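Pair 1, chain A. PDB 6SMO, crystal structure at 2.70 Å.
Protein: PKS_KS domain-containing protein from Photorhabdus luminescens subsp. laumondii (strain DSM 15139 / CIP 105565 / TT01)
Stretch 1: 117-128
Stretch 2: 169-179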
# COMPACT_ATOMS: atom_id res chain seq x y z
N ASP A 117 -4.20 -3.74 32.01
CA ASP A 117 -2.85 -4.00 31.44
C ASP A 117 -2.51 -2.94 30.37
O ASP A 117 -1.33 -2.53 30.31
CB ASP A 117 -2.75 -5.40 30.83
CG ASP A 117 -2.83 -6.53 31.84
OD1 ASP A 117 -2.27 -6.38 32.94
OD2 ASP A 117 -3.45 -7.56 31.51
N ILE A 118 -3.50 -2.53 29.57
CA ILE A 118 -3.31 -1.66 28.37
C ILE A 118 -3.15 -0.20 28.83
O ILE A 118 -4.05 0.30 29.53
CB ILE A 118 -4.48 -1.81 27.38
CG1 ILE A 118 -4.69 -3.26 26.95
CG2 ILE A 118 -4.28 -0.90 26.17
CD1 ILE A 118 -6.07 -3.55 26.39
N ASP A 119 -2.04 0.44 28.44
CA ASP A 119 -1.82 1.91 28.53
C ASP A 119 -2.06 2.51 27.14
O ASP A 119 -1.24 2.25 26.24
CB ASP A 119 -0.42 2.23 29.06
CG ASP A 119 -0.13 3.72 29.19
OD1 ASP A 119 -1.09 4.49 29.37
OD2 ASP A 119 1.06 4.09 29.11
N GLY A 120 -3.14 3.28 26.99
CA GLY A 120 -3.62 3.82 25.70
C GLY A 120 -2.54 4.56 24.93
O GLY A 120 -2.43 4.33 23.71
N ARG A 121 -1.76 5.40 25.62
CA ARG A 121 -0.72 6.28 25.03
C ARG A 121 0.40 5.44 24.40
O ARG A 121 1.05 5.94 23.46
CB ARG A 121 -0.14 7.23 26.09
CG ARG A 121 -1.13 8.27 26.61
CD ARG A 121 -0.57 9.06 27.77
NE ARG A 121 -1.47 10.12 28.21
CZ ARG A 121 -2.50 9.96 29.03
NH1 ARG A 121 -3.25 11.01 29.36
NH2 ARG A 121 -2.80 8.77 29.52
N ARG A 122 0.63 4.22 24.91
CA ARG A 122 1.75 3.32 24.50
C ARG A 122 1.20 2.13 23.70
O ARG A 122 1.96 1.15 23.52
CB ARG A 122 2.51 2.84 25.74
CG ARG A 122 3.06 3.95 26.62
CD ARG A 122 4.28 4.63 26.02
NE ARG A 122 5.44 3.75 26.03
CZ ARG A 122 6.63 4.06 25.52
NH1 ARG A 122 6.84 5.23 24.95
NH2 ARG A 122 7.62 3.18 25.59
N PHE A 123 -0.04 2.20 23.21
CA PHE A 123 -0.73 1.13 22.45
C PHE A 123 -1.26 1.70 21.12
O PHE A 123 -2.11 2.61 21.16
CB PHE A 123 -1.86 0.51 23.28
CG PHE A 123 -2.77 -0.42 22.52
CD1 PHE A 123 -2.25 -1.44 21.74
CD2 PHE A 123 -4.15 -0.29 22.60
CE1 PHE A 123 -3.09 -2.30 21.04
CE2 PHE A 123 -4.98 -1.15 21.91
CZ PHE A 123 -4.45 -2.15 21.13
N GLY A 124 -0.77 1.16 20.00
CA GLY A 124 -1.09 1.63 18.63
C GLY A 124 -1.54 0.50 17.73
O GLY A 124 -1.23 -0.67 18.04
N VAL A 125 -2.23 0.83 16.63
CA VAL A 125 -2.80 -0.13 15.64
C VAL A 125 -2.06 0.04 14.31
O VAL A 125 -1.63 1.17 14.01
CB VAL A 125 -4.32 0.06 15.48
CG1 VAL A 125 -4.91 -0.89 14.45
CG2 VAL A 125 -5.05 -0.08 16.80
N ALA A 126 -1.93 -1.04 13.54
CA ALA A 126 -1.35 -1.07 12.18
C ALA A 126 -1.97 -2.22 11.38
O ALA A 126 -1.33 -3.29 11.28
CB ALA A 126 0.16 -1.18 12.26
N ILE A 127 -3.17 -2.01 10.84
CA ILE A 127 -3.92 -2.99 10.00
C ILE A 127 -3.82 -2.55 8.54
O ILE A 127 -4.37 -1.48 8.20
CB ILE A 127 -5.38 -3.14 10.47
CG1 ILE A 127 -5.46 -3.64 11.91
CG2 ILE A 127 -6.17 -4.03 9.52
CD1 ILE A 127 -6.83 -3.53 12.54
N ALA A 128 -3.15 -3.35 7.71
CA ALA A 128 -2.86 -3.07 6.28
C ALA A 128 -3.94 -3.70 5.39
O ALA A 128 -4.69 -4.57 5.88
CB ALA A 128 -1.49 -3.60 5.93
N SER A 169 -10.63 1.98 7.58
CA SER A 169 -11.85 1.63 8.35
C SER A 169 -11.48 0.60 9.42
O SER A 169 -11.93 0.76 10.57
CB SER A 169 -12.95 1.12 7.45
OG SER A 169 -13.39 2.14 6.57
N ALA A 170 -10.70 -0.41 9.03
CA ALA A 170 -10.25 -1.54 9.89
C ALA A 170 -9.36 -1.02 11.02
O ALA A 170 -9.58 -1.44 12.18
CB ALA A 170 -9.53 -2.56 9.04
N ALA A 171 -8.40 -0.15 10.71
CA ALA A 171 -7.39 0.39 11.65
C ALA A 171 -8.06 1.24 12.74
O ALA A 171 -7.74 1.03 13.92
CB ALA A 171 -6.35 1.19 10.90
N THR A 172 -8.95 2.16 12.34
CA THR A 172 -9.60 3.15 13.24
C THR A 172 -10.67 2.48 14.10
O THR A 172 -10.77 2.85 15.29
CB THR A 172 -10.19 4.32 12.44
OG1 THR A 172 -11.07 3.80 11.45
CG2 THR A 172 -9.12 5.17 11.77
N SER A 173 -11.44 1.55 13.54
CA SER A 173 -12.53 0.80 14.23
C SER A 173 -11.95 -0.02 15.38
O SER A 173 -12.57 -0.02 16.47
CB SER A 173 -13.30 -0.07 13.26
OG SER A 173 -13.98 0.72 12.30
N VAL A 174 -10.82 -0.69 15.15
CA VAL A 174 -10.11 -1.54 16.16
C VAL A 174 -9.49 -0.63 17.22
O VAL A 174 -9.58 -0.98 18.42
CB VAL A 174 -9.06 -2.45 15.48
CG1 VAL A 174 -8.13 -3.10 16.49
CG2 VAL A 174 -9.72 -3.51 14.62
N ALA A 175 -8.88 0.49 16.80
CA ALA A 175 -8.26 1.50 17.69
C ALA A 175 -9.32 2.10 18.62
O ALA A 175 -8.99 2.34 19.80
CB ALA A 175 -7.59 2.57 16.86
N LYS A 176 -10.54 2.32 18.11
CA LYS A 176 -11.70 2.85 18.88
C LYS A 176 -12.13 1.83 19.95
O LYS A 176 -12.41 2.25 21.08
CB LYS A 176 -12.87 3.16 17.94
CG LYS A 176 -12.86 4.57 17.35
CD LYS A 176 -13.59 5.59 18.21
CE LYS A 176 -15.10 5.51 18.07
NZ LYS A 176 -15.78 6.41 19.02
N LYS A 177 -12.17 0.54 19.59
CA LYS A 177 -12.76 -0.55 20.41
C LYS A 177 -11.91 -0.81 21.66
O LYS A 177 -12.51 -1.02 22.73
CB LYS A 177 -12.92 -1.83 19.58
CG LYS A 177 -13.80 -2.90 20.21
CD LYS A 177 -14.04 -4.10 19.31
CE LYS A 177 -14.92 -5.16 19.96
NZ LYS A 177 -16.33 -4.72 20.06
N TYR A 178 -10.58 -0.82 21.53
CA TYR A 178 -9.62 -1.21 22.60
C TYR A 178 -8.84 0.01 23.12
O TYR A 178 -7.95 -0.18 23.96
CB TYR A 178 -8.68 -2.30 22.09
CG TYR A 178 -9.39 -3.48 21.46
CD1 TYR A 178 -10.18 -4.32 22.22
CD2 TYR A 178 -9.29 -3.73 20.10
CE1 TYR A 178 -10.84 -5.40 21.65
CE2 TYR A 178 -9.95 -4.80 19.51
CZ TYR A 178 -10.73 -5.63 20.29
OH TYR A 178 -11.38 -6.68 19.72
N GLY A 179 -9.17 1.22 22.64
CA GLY A 179 -8.64 2.50 23.15
C GLY A 179 -7.16 2.67 22.86
O GLY A 179 -6.40 2.96 23.81
O HOH W 1 -6.88 -0.26 7.98

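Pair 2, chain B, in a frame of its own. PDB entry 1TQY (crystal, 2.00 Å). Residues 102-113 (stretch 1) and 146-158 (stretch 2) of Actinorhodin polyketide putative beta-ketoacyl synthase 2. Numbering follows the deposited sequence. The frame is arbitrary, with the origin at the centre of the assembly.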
# COMPACT_ATOMS: atom_id res chain seq x y z
N THR B 102 -14.62 -16.75 13.33
CA THR B 102 -15.54 -15.92 12.57
C THR B 102 -14.78 -15.22 11.45
O THR B 102 -13.82 -14.49 11.71
CB THR B 102 -16.19 -14.85 13.46
OG1 THR B 102 -16.90 -15.48 14.54
CG2 THR B 102 -17.15 -13.99 12.65
N ASP B 103 -15.23 -15.42 10.22
CA ASP B 103 -14.59 -14.82 9.06
C ASP B 103 -14.28 -13.32 9.19
O ASP B 103 -13.16 -12.89 8.91
CB ASP B 103 -15.42 -15.10 7.79
CG ASP B 103 -16.80 -14.45 7.81
OD1 ASP B 103 -17.41 -14.33 8.90
OD2 ASP B 103 -17.29 -14.09 6.72
N TYR B 104 -15.25 -12.54 9.64
CA TYR B 104 -15.03 -11.11 9.79
C TYR B 104 -14.05 -10.75 10.92
O TYR B 104 -13.55 -9.63 10.96
CB TYR B 104 -16.35 -10.37 10.03
CG TYR B 104 -17.31 -10.40 8.86
CD1 TYR B 104 -16.93 -9.93 7.60
CD2 TYR B 104 -18.60 -10.90 9.01
CE1 TYR B 104 -17.83 -9.95 6.52
CE2 TYR B 104 -19.50 -10.93 7.95
CZ TYR B 104 -19.11 -10.45 6.71
OH TYR B 104 -20.00 -10.48 5.67
N ASP B 105 -13.78 -11.68 11.83
CA ASP B 105 -12.85 -11.40 12.92
C ASP B 105 -11.38 -11.65 12.55
O ASP B 105 -10.51 -11.63 13.42
CB ASP B 105 -13.20 -12.22 14.17
CG ASP B 105 -14.44 -11.70 14.89
OD1 ASP B 105 -14.76 -10.49 14.78
OD2 ASP B 105 -15.09 -12.51 15.59
N MET B 106 -11.12 -11.89 11.27
CA MET B 106 -9.75 -12.13 10.82
C MET B 106 -9.36 -11.17 9.71
O MET B 106 -9.98 -11.14 8.64
CB MET B 106 -9.61 -13.57 10.34
CG MET B 106 -9.85 -14.58 11.44
SD MET B 106 -9.67 -16.27 10.83
CE MET B 106 -11.24 -16.50 9.95
N GLY B 107 -8.32 -10.38 9.97
CA GLY B 107 -7.86 -9.42 8.98
C GLY B 107 -6.48 -9.74 8.45
O GLY B 107 -5.78 -10.60 8.98
N VAL B 108 -6.08 -9.05 7.39
CA VAL B 108 -4.77 -9.27 6.79
C VAL B 108 -4.13 -7.94 6.37
O VAL B 108 -4.68 -7.21 5.54
CB VAL B 108 -4.86 -10.21 5.56
CG1 VAL B 108 -3.48 -10.38 4.93
CG2 VAL B 108 -5.39 -11.58 5.99
N VAL B 109 -2.98 -7.63 6.97
CA VAL B 109 -2.26 -6.40 6.66
C VAL B 109 -0.81 -6.71 6.31
O VAL B 109 -0.04 -7.16 7.15
CB VAL B 109 -2.26 -5.43 7.86
CG1 VAL B 109 -1.62 -4.11 7.43
CG2 VAL B 109 -3.68 -5.21 8.34
N THR B 110 -0.45 -6.48 5.05
CA THR B 110 0.91 -6.74 4.59
C THR B 110 1.55 -5.54 3.96
O THR B 110 0.86 -4.58 3.60
CB THR B 110 0.95 -7.82 3.49
OG1 THR B 110 0.20 -7.36 2.36
CG2 THR B 110 0.41 -9.15 4.00
N ALA B 111 2.87 -5.57 3.83
CA ALA B 111 3.58 -4.50 3.15
C ALA B 111 4.17 -5.18 1.92
O ALA B 111 4.48 -6.37 1.95
CB ALA B 111 4.68 -3.93 4.04
N ASN B 112 4.31 -4.45 0.82
CA ASN B 112 4.88 -5.02 -0.40
C ASN B 112 5.69 -3.92 -1.08
O ASN B 112 5.19 -2.83 -1.31
CB ASN B 112 3.77 -5.50 -1.34
CG ASN B 112 4.23 -6.60 -2.26
OD1 ASN B 112 5.36 -6.57 -2.77
ND2 ASN B 112 3.36 -7.58 -2.50
N ALA B 113 6.95 -4.19 -1.40
CA ALA B 113 7.78 -3.17 -2.02
C ALA B 113 7.92 -3.27 -3.54
O ALA B 113 7.80 -2.27 -4.25
CB ALA B 113 9.15 -3.17 -1.37
N ALA B 146 -1.07 -5.23 -3.76
CA ALA B 146 -2.00 -5.85 -2.82
C ALA B 146 -2.02 -7.38 -2.91
O ALA B 146 -2.56 -8.03 -2.02
CB ALA B 146 -3.41 -5.33 -3.07
N VAL B 147 -1.40 -7.95 -3.94
CA VAL B 147 -1.45 -9.40 -4.15
C VAL B 147 -1.34 -10.31 -2.93
O VAL B 147 -2.20 -11.16 -2.72
CB VAL B 147 -0.41 -9.87 -5.25
CG1 VAL B 147 1.04 -9.62 -4.79
CG2 VAL B 147 -0.64 -11.35 -5.55
N ASN B 148 -0.32 -10.12 -2.10
CA ASN B 148 -0.18 -11.00 -0.95
C ASN B 148 -1.26 -10.88 0.12
O ASN B 148 -1.52 -11.83 0.86
CB ASN B 148 1.21 -10.83 -0.34
CG ASN B 148 2.29 -11.07 -1.35
OD1 ASN B 148 2.15 -11.94 -2.21
ND2 ASN B 148 3.36 -10.29 -1.28
N THR B 149 -1.91 -9.73 0.21
CA THR B 149 -2.97 -9.60 1.19
C THR B 149 -4.19 -10.37 0.66
O THR B 149 -4.78 -11.19 1.37
CB THR B 149 -3.34 -8.12 1.44
OG1 THR B 149 -2.29 -7.49 2.19
CG2 THR B 149 -4.63 -8.01 2.22
N GLY B 150 -4.53 -10.12 -0.60
CA GLY B 150 -5.66 -10.81 -1.20
C GLY B 150 -5.53 -12.32 -1.27
O GLY B 150 -6.51 -13.03 -1.08
N GLN B 151 -4.32 -12.82 -1.55
CA GLN B 151 -4.12 -14.27 -1.63
C GLN B 151 -4.16 -14.91 -0.25
O GLN B 151 -4.71 -16.00 -0.08
CB GLN B 151 -2.79 -14.60 -2.31
CG GLN B 151 -2.73 -14.30 -3.82
CD GLN B 151 -3.55 -15.27 -4.67
OE1 GLN B 151 -3.43 -15.28 -5.90
NE2 GLN B 151 -4.38 -16.09 -4.03
N ILE B 152 -3.58 -14.24 0.75
CA ILE B 152 -3.61 -14.79 2.10
C ILE B 152 -5.07 -14.80 2.57
O ILE B 152 -5.55 -15.78 3.15
CB ILE B 152 -2.71 -13.96 3.04
CG1 ILE B 152 -1.23 -14.19 2.66
CG2 ILE B 152 -2.96 -14.33 4.48
CD1 ILE B 152 -0.24 -13.32 3.42
N SER B 153 -5.78 -13.71 2.29
CA SER B 153 -7.20 -13.56 2.66
C SER B 153 -8.06 -14.71 2.12
O SER B 153 -8.80 -15.35 2.86
CB SER B 153 -7.72 -12.22 2.12
OG SER B 153 -9.14 -12.22 2.02
N ILE B 154 -7.97 -14.93 0.81
CA ILE B 154 -8.73 -15.97 0.13
C ILE B 154 -8.39 -17.38 0.61
O ILE B 154 -9.27 -18.21 0.81
CB ILE B 154 -8.48 -15.91 -1.38
CG1 ILE B 154 -9.01 -14.59 -1.93
CG2 ILE B 154 -9.15 -17.09 -2.09
CD1 ILE B 154 -8.70 -14.39 -3.38
N ARG B 155 -7.10 -17.65 0.81
CA ARG B 155 -6.70 -18.97 1.22
C ARG B 155 -7.15 -19.34 2.63
O ARG B 155 -7.33 -20.52 2.92
CB ARG B 155 -5.18 -19.13 1.14
CG ARG B 155 -4.79 -20.59 1.01
CD ARG B 155 -3.37 -20.81 1.44
NE ARG B 155 -2.93 -22.18 1.20
CZ ARG B 155 -1.73 -22.64 1.56
NH1 ARG B 155 -0.87 -21.82 2.16
NH2 ARG B 155 -1.39 -23.89 1.31
N HIS B 156 -7.34 -18.36 3.50
CA HIS B 156 -7.74 -18.70 4.86
C HIS B 156 -9.15 -18.25 5.20
O HIS B 156 -9.61 -18.44 6.33
CB HIS B 156 -6.71 -18.14 5.84
CG HIS B 156 -5.33 -18.64 5.58
ND1 HIS B 156 -4.94 -19.93 5.87
CD2 HIS B 156 -4.27 -18.07 4.95
CE1 HIS B 156 -3.70 -20.13 5.44
NE2 HIS B 156 -3.28 -19.01 4.88
N GLY B 157 -9.85 -17.69 4.22
CA GLY B 157 -11.21 -17.23 4.44
C GLY B 157 -11.30 -16.11 5.46
O GLY B 157 -12.20 -16.08 6.30
N MET B 158 -10.35 -15.18 5.38
CA MET B 158 -10.33 -14.04 6.29
C MET B 158 -11.04 -12.88 5.61
O MET B 158 -10.64 -12.48 4.53
CB MET B 158 -8.88 -13.69 6.64
CG MET B 158 -8.19 -14.82 7.37
SD MET B 158 -6.54 -14.44 7.96
CE MET B 158 -6.10 -16.07 8.66
O HOH W 2 0.49 -7.59 -0.50

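Where do the two contacts differ most? At the position of Ile127(A) and Thr110(B), the third inward-pointing residue of the strand. In pair 1 it is greasy: Ile127(A) CD1 lies 3.6 Å from Val174(A) CG2, and Ile127(A) CG2 lies 3.7 Å from Ala170(A) CB. In pair 2 the matching threonine places Thr110(B) OG1 just 2.5 Å from Thr149(B) OG1, a very short approach of two hydroxyls, consistent with a hydrogen bond although the proton has another acceptor within reach. Thr149(B) occupies the position of Ala171(A), so the Ile127(A) and Ala171(A) pair is apolar where the Thr110(B) and Thr149(B) pair brings two hydroxyls together. Pair 1 has no direct hydrogen bond between its stretches.

What backbone arrangement do they share? In each, a strand runs roughly antiparallel to a helix, at 150° in pair 1 and 152° in pair 2, with axes approaching to 7.4 and 7.8 Å. Fourteen central residues superpose to 0.4 Å. Strand alternation sends every second side chain toward the helix: Phe123(A), Val125(A) and Ile127(A) match Met106(B), Val108(B) and Thr110(B). Between them, Gly124(A) and Gly107(B) coincide, as do Ala126(A) and Val109(B), whose side chains point away.

Which position is kept most faithfully? Val125(A) and Val108(B) have CA atoms 0.1 Å apart after superposition, and both adopt the t rotamer. Both reach the matched Val174(A) and Ile152(B): Val125(A) CG2 lies 4.3 Å from Val174(A) CG1, and Val108(B) CG2 lies 4.0 Å from Ile152(B) CG2. At the matched Ala175(A) and Ser153(B) they differ, Val125(A) CG2 packing 3.7 Å from Ala175(A) CB while Val108(B) CG2 comes closest to the backbone, 4.3 Å from Ser153(B) CA.

How is the end of the helix met? Gly179(A) and Gly157(B) match, and each is the first residue to leave helical geometry, with a positive phi that favours glycine. The ring of Phe123(A) turns its edge to the carbonyls there, Phe123(A) CE2 being 3.7 Å from Tyr178(A) O. Met106(B) is unbranched instead, and Met106(B) CE comes 3.8 Å from Gly157(B) O. Before the strand, Gly120(A) CA approaches Gly179(A) O at 3.5 Å in a CA-H...O contact; at the matching position Asp103(B) CB lies 3.7 Å from Gly157(B) O.

What does water add? In pair 1 a water donates to Ile127(A) O at 2.8 Å and weakly accepts from Ala171(A) N at 3.1 Å, bridging strand and helix through the backbone. In pair 2 a water hydrogen-bonds to Thr110(B) OG1 at 2.9 Å and weakly accepts from Thr149(B) N at 3.3 Å, so there the strand contributes a side chain.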